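Polyketide synthase PksR (Bacillus subtilis, PDB 4U3V) takes part in assembling the antibiotic polyketide bacillaene, and the double-hotdog domain described here is its enoyl-isomerase. Local coordinates at residues 207-218 / 243-253. Numbering follows the deposited sequence.
Sequences MTNSAYLAILSF and IKGDCWLLITL
Ile-251 meets the helix with both branches: CD1 lies 3.4 Å from Ala-214 CB, tighter than usual carbon packing, while CG2 touches CG1 of Ile-215 at 3.8 Å. The torsions explain this division. With CG1 opposite the carbonyl carbon (chi1 -64°) and the chain extended beyond it, CD1 reaches the helix; CG2 lies anti to the backbone N, beside the carbonyl carbon, and the two isoleucine side chains cross at about a right angle. One step earlier on the same strand face, Leu-249 sets CD1 against the helix backbone itself, 3.6 Å from Ala-211 N, and its CD2 faces Met-207 SD at 4.1 Å. Met-207 is bent at chi2 and chi3, which brings its methyl CE to 3.7 Å from Ile-243 CG2, with these side chains also roughly perpendicular. At the other end Leu-253 CD2 approaches the Phe-218 ring at its edge, near the ring plane, 4.2 Å from CE2. The axes of helix segment 207-218 and strand segment 247-253 approach to 9.6 Å and cross at -52°, and every side-chain pair named here is apolar. This is the hotdog arrangement, a central helix wrapped by antiparallel strands, in what is predicted to be the C-terminal hotdog. Strand 247-257 runs between strands 183-190 and 260-268; Val-267 of the latter touches both Met-207 and Leu-249, and strand 274-283 meets the helix through Tyr-278 on Met-207 and Leu-283 on Ile-215.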
loop_
_atom_site.group_PDB
_atom_site.type_symbol
_atom_site.label_atom_id
_atom_site.label_comp_id
_atom_site.label_asym_id
_atom_site.label_seq_id
_atom_site.Cartn_x
_atom_site.Cartn_y
_atom_site.Cartn_z
ATOM N N MET A 207 5.326 -1.542 2.320
ATOM C CA MET A 207 4.791 -2.888 2.012
ATOM C C MET A 207 3.709 -2.749 0.939
ATOM O O MET A 207 3.770 -3.341 -0.173
ATOM C CB MET A 207 4.181 -3.481 3.286
ATOM C CG MET A 207 3.353 -4.733 3.060
ATOM S SD MET A 207 4.519 -6.076 2.796
ATOM C CE MET A 207 4.810 -6.405 4.538
ATOM N N THR A 208 2.782 -1.850 1.202
ATOM C CA THR A 208 1.711 -1.612 0.237
ATOM C C THR A 208 2.249 -1.071 -1.065
ATOM O O THR A 208 1.839 -1.464 -2.157
ATOM C CB THR A 208 0.716 -0.609 0.872
ATOM O OG1 THR A 208 0.287 -1.142 2.136
ATOM C CG2 THR A 208 -0.460 -0.348 -0.051
ATOM N N ASN A 209 3.226 -0.186 -1.001
ATOM C CA ASN A 209 3.725 0.330 -2.235
ATOM C C ASN A 209 4.477 -0.755 -3.045
ATOM O O ASN A 209 4.501 -0.683 -4.266
ATOM C CB ASN A 209 4.645 1.536 -1.974
ATOM C CG ASN A 209 4.940 2.301 -3.238
ATOM O OD1 ASN A 209 4.070 3.004 -3.753
ATOM N ND2 ASN A 209 6.183 2.148 -3.781
ATOM N N SER A 210 5.147 -1.693 -2.361
ATOM C CA SER A 210 5.860 -2.752 -3.056
ATOM C C SER A 210 4.871 -3.577 -3.853
ATOM O O SER A 210 5.185 -4.015 -4.979
ATOM C CB SER A 210 6.601 -3.645 -2.060
ATOM O OG SER A 210 7.650 -2.866 -1.495
ATOM N N ALA A 211 3.663 -3.701 -3.321
ATOM C CA ALA A 211 2.620 -4.441 -4.029
ATOM C C ALA A 211 2.246 -3.695 -5.310
ATOM O O ALA A 211 2.101 -4.289 -6.370
ATOM C CB ALA A 211 1.396 -4.695 -3.128
ATOM N N TYR A 212 2.138 -2.366 -5.254
ATOM C CA TYR A 212 1.903 -1.608 -6.470
ATOM C C TYR A 212 3.048 -1.789 -7.497
ATOM O O TYR A 212 2.815 -1.939 -8.685
ATOM C CB TYR A 212 1.725 -0.136 -6.052
ATOM C CG TYR A 212 1.613 0.862 -7.149
ATOM C CD1 TYR A 212 0.740 0.689 -8.219
ATOM C CD2 TYR A 212 2.317 2.058 -7.056
ATOM C CE1 TYR A 212 0.646 1.654 -9.218
ATOM C CE2 TYR A 212 2.194 3.042 -8.021
ATOM C CZ TYR A 212 1.380 2.835 -9.100
ATOM O OH TYR A 212 1.276 3.865 -10.035
ATOM N N LEU A 213 4.302 -1.721 -7.040
ATOM C CA LEU A 213 5.420 -1.812 -7.992
ATOM C C LEU A 213 5.442 -3.212 -8.669
ATOM O O LEU A 213 5.692 -3.308 -9.888
ATOM C CB LEU A 213 6.738 -1.565 -7.240
ATOM C CG LEU A 213 6.970 -0.119 -6.788
ATOM C CD1 LEU A 213 8.183 -0.044 -5.870
ATOM C CD2 LEU A 213 7.165 0.770 -7.996
ATOM N N ALA A 214 5.127 -4.241 -7.881
ATOM C CA ALA A 214 5.048 -5.627 -8.419
ATOM C C ALA A 214 3.914 -5.709 -9.424
ATOM O O ALA A 214 4.035 -6.366 -10.459
ATOM C CB ALA A 214 4.845 -6.646 -7.299
ATOM N N ILE A 215 2.794 -5.072 -9.120
ATOM C CA ILE A 215 1.685 -5.018 -10.080
ATOM C C ILE A 215 2.089 -4.353 -11.410
ATOM O O ILE A 215 1.776 -4.835 -12.484
ATOM C CB ILE A 215 0.437 -4.366 -9.441
ATOM C CG1 ILE A 215 -0.175 -5.319 -8.404
ATOM C CG2 ILE A 215 -0.585 -4.015 -10.531
ATOM C CD1 ILE A 215 -1.094 -4.692 -7.403
ATOM N N LEU A 216 2.797 -3.235 -11.352
ATOM C CA LEU A 216 3.276 -2.621 -12.579
ATOM C C LEU A 216 4.175 -3.544 -13.380
ATOM O O LEU A 216 4.093 -3.568 -14.616
ATOM C CB LEU A 216 4.011 -1.300 -12.311
ATOM C CG LEU A 216 3.162 -0.209 -11.661
ATOM C CD1 LEU A 216 4.029 0.988 -11.294
ATOM C CD2 LEU A 216 2.046 0.199 -12.604
ATOM N N SER A 217 5.021 -4.308 -12.683
ATOM C CA SER A 217 5.871 -5.305 -13.330
ATOM C C SER A 217 5.065 -6.431 -13.995
ATOM O O SER A 217 5.357 -6.848 -15.114
ATOM C CB SER A 217 6.837 -5.928 -12.288
ATOM O OG SER A 217 7.685 -4.930 -11.717
ATOM N N PHE A 218 3.987 -6.829 -13.338
ATOM C CA PHE A 218 3.035 -7.783 -13.936
ATOM C C PHE A 218 2.461 -7.213 -15.234
ATOM O O PHE A 218 2.412 -7.901 -16.256
ATOM C CB PHE A 218 1.909 -8.103 -12.940
ATOM C CG PHE A 218 0.737 -8.849 -13.552
ATOM C CD1 PHE A 218 0.853 -10.197 -13.880
ATOM C CD2 PHE A 218 -0.461 -8.213 -13.826
ATOM C CE1 PHE A 218 -0.181 -10.876 -14.515
ATOM C CE2 PHE A 218 -1.507 -8.880 -14.462
ATOM C CZ PHE A 218 -1.373 -10.212 -14.822
ATOM N N ILE A 243 5.944 -6.675 10.220
ATOM C CA ILE A 243 6.621 -7.500 9.244
ATOM C C ILE A 243 7.842 -6.729 8.801
ATOM O O ILE A 243 7.730 -5.601 8.331
ATOM C CB ILE A 243 5.723 -7.771 8.029
ATOM C CG1 ILE A 243 4.424 -8.437 8.469
ATOM C CG2 ILE A 243 6.473 -8.579 6.973
ATOM C CD1 ILE A 243 3.249 -8.108 7.566
ATOM N N LYS A 244 9.012 -7.292 9.041
ATOM C CA LYS A 244 10.253 -6.615 8.683
ATOM C C LYS A 244 11.148 -7.593 7.951
ATOM O O LYS A 244 10.939 -8.798 8.038
ATOM C CB LYS A 244 10.958 -6.080 9.938
ATOM C CG LYS A 244 12.168 -5.201 9.642
ATOM C CD LYS A 244 13.176 -5.205 10.787
ATOM C CE LYS A 244 13.657 -6.614 11.125
ATOM N NZ LYS A 244 14.873 -7.029 10.369
ATOM N N GLY A 245 12.111 -7.073 7.198
ATOM C CA GLY A 245 13.133 -7.906 6.577
ATOM C C GLY A 245 12.631 -8.460 5.260
ATOM O O GLY A 245 11.898 -7.778 4.532
ATOM N N ASP A 246 13.029 -9.687 4.942
ATOM C CA ASP A 246 12.656 -10.294 3.675
ATOM C C ASP A 246 11.259 -10.875 3.756
ATOM O O ASP A 246 10.889 -11.506 4.751
ATOM C CB ASP A 246 13.648 -11.386 3.283
ATOM C CG ASP A 246 14.991 -10.832 2.864
ATOM O OD1 ASP A 246 15.156 -9.589 2.824
ATOM O OD2 ASP A 246 15.882 -11.650 2.555
ATOM N N CYS A 247 10.487 -10.685 2.692
ATOM C CA CYS A 247 9.244 -11.379 2.572
ATOM C C CYS A 247 8.815 -11.392 1.105
ATOM O O CYS A 247 9.530 -10.877 0.232
ATOM C CB CYS A 247 8.167 -10.733 3.439
ATOM S SG CYS A 247 7.844 -9.001 3.043
ATOM N N TRP A 248 7.755 -12.144 0.853
ATOM C CA TRP A 248 7.280 -12.373 -0.509
ATOM C C TRP A 248 5.888 -11.806 -0.683
ATOM O O TRP A 248 5.122 -11.717 0.267
ATOM C CB TRP A 248 7.221 -13.869 -0.779
ATOM C CG TRP A 248 8.566 -14.541 -0.756
ATOM C CD1 TRP A 248 9.269 -14.997 0.369
ATOM C CD2 TRP A 248 9.420 -14.863 -1.893
ATOM N NE1 TRP A 248 10.477 -15.529 0.005
ATOM C CE2 TRP A 248 10.629 -15.496 -1.334
ATOM C CE3 TRP A 248 9.351 -14.648 -3.259
ATOM C CZ2 TRP A 248 11.666 -15.956 -2.144
ATOM C CZ3 TRP A 248 10.371 -15.172 -4.071
ATOM C CH2 TRP A 248 11.507 -15.803 -3.521
ATOM N N LEU A 249 5.576 -11.372 -1.906
ATOM C CA LEU A 249 4.186 -10.940 -2.228
ATOM C C LEU A 249 3.730 -11.862 -3.367
ATOM O O LEU A 249 4.402 -11.919 -4.398
ATOM C CB LEU A 249 4.186 -9.483 -2.745
ATOM C CG LEU A 249 4.893 -8.426 -1.900
ATOM C CD1 LEU A 249 4.816 -7.060 -2.610
ATOM C CD2 LEU A 249 4.155 -8.395 -0.571
ATOM N N LEU A 250 2.571 -12.493 -3.210
ATOM C CA LEU A 250 2.010 -13.316 -4.267
ATOM C C LEU A 250 0.752 -12.576 -4.712
ATOM O O LEU A 250 -0.194 -12.372 -3.932
ATOM C CB LEU A 250 1.673 -14.712 -3.713
ATOM C CG LEU A 250 0.876 -15.619 -4.660
ATOM C CD1 LEU A 250 1.540 -15.678 -6.027
ATOM C CD2 LEU A 250 0.738 -17.009 -4.057
ATOM N N ILE A 251 0.767 -12.125 -5.963
ATOM C CA ILE A 251 -0.257 -11.183 -6.437
ATOM C C ILE A 251 -0.994 -11.817 -7.610
ATOM O O ILE A 251 -0.375 -12.353 -8.508
ATOM C CB ILE A 251 0.461 -9.909 -6.926
ATOM C CG1 ILE A 251 1.156 -9.305 -5.681
ATOM C CG2 ILE A 251 -0.527 -8.977 -7.642
ATOM C CD1 ILE A 251 2.061 -8.143 -5.983
ATOM N N THR A 252 -2.315 -11.845 -7.526
ATOM C CA THR A 252 -3.146 -12.465 -8.559
ATOM C C THR A 252 -4.151 -11.472 -9.135
ATOM O O THR A 252 -4.826 -10.783 -8.389
ATOM C CB THR A 252 -3.869 -13.677 -7.964
ATOM O OG1 THR A 252 -2.858 -14.622 -7.577
ATOM C CG2 THR A 252 -4.747 -14.339 -9.015
ATOM N N LEU A 253 -4.243 -11.406 -10.458
ATOM C CA LEU A 253 -5.292 -10.622 -11.110
ATOM C C LEU A 253 -6.637 -11.341 -10.957
ATOM O O LEU A 253 -6.765 -12.530 -11.268
ATOM C CB LEU A 253 -4.961 -10.483 -12.590
ATOM C CG LEU A 253 -5.965 -9.713 -13.445
ATOM C CD1 LEU A 253 -6.144 -8.262 -12.983
ATOM C CD2 LEU A 253 -5.555 -9.790 -14.922
#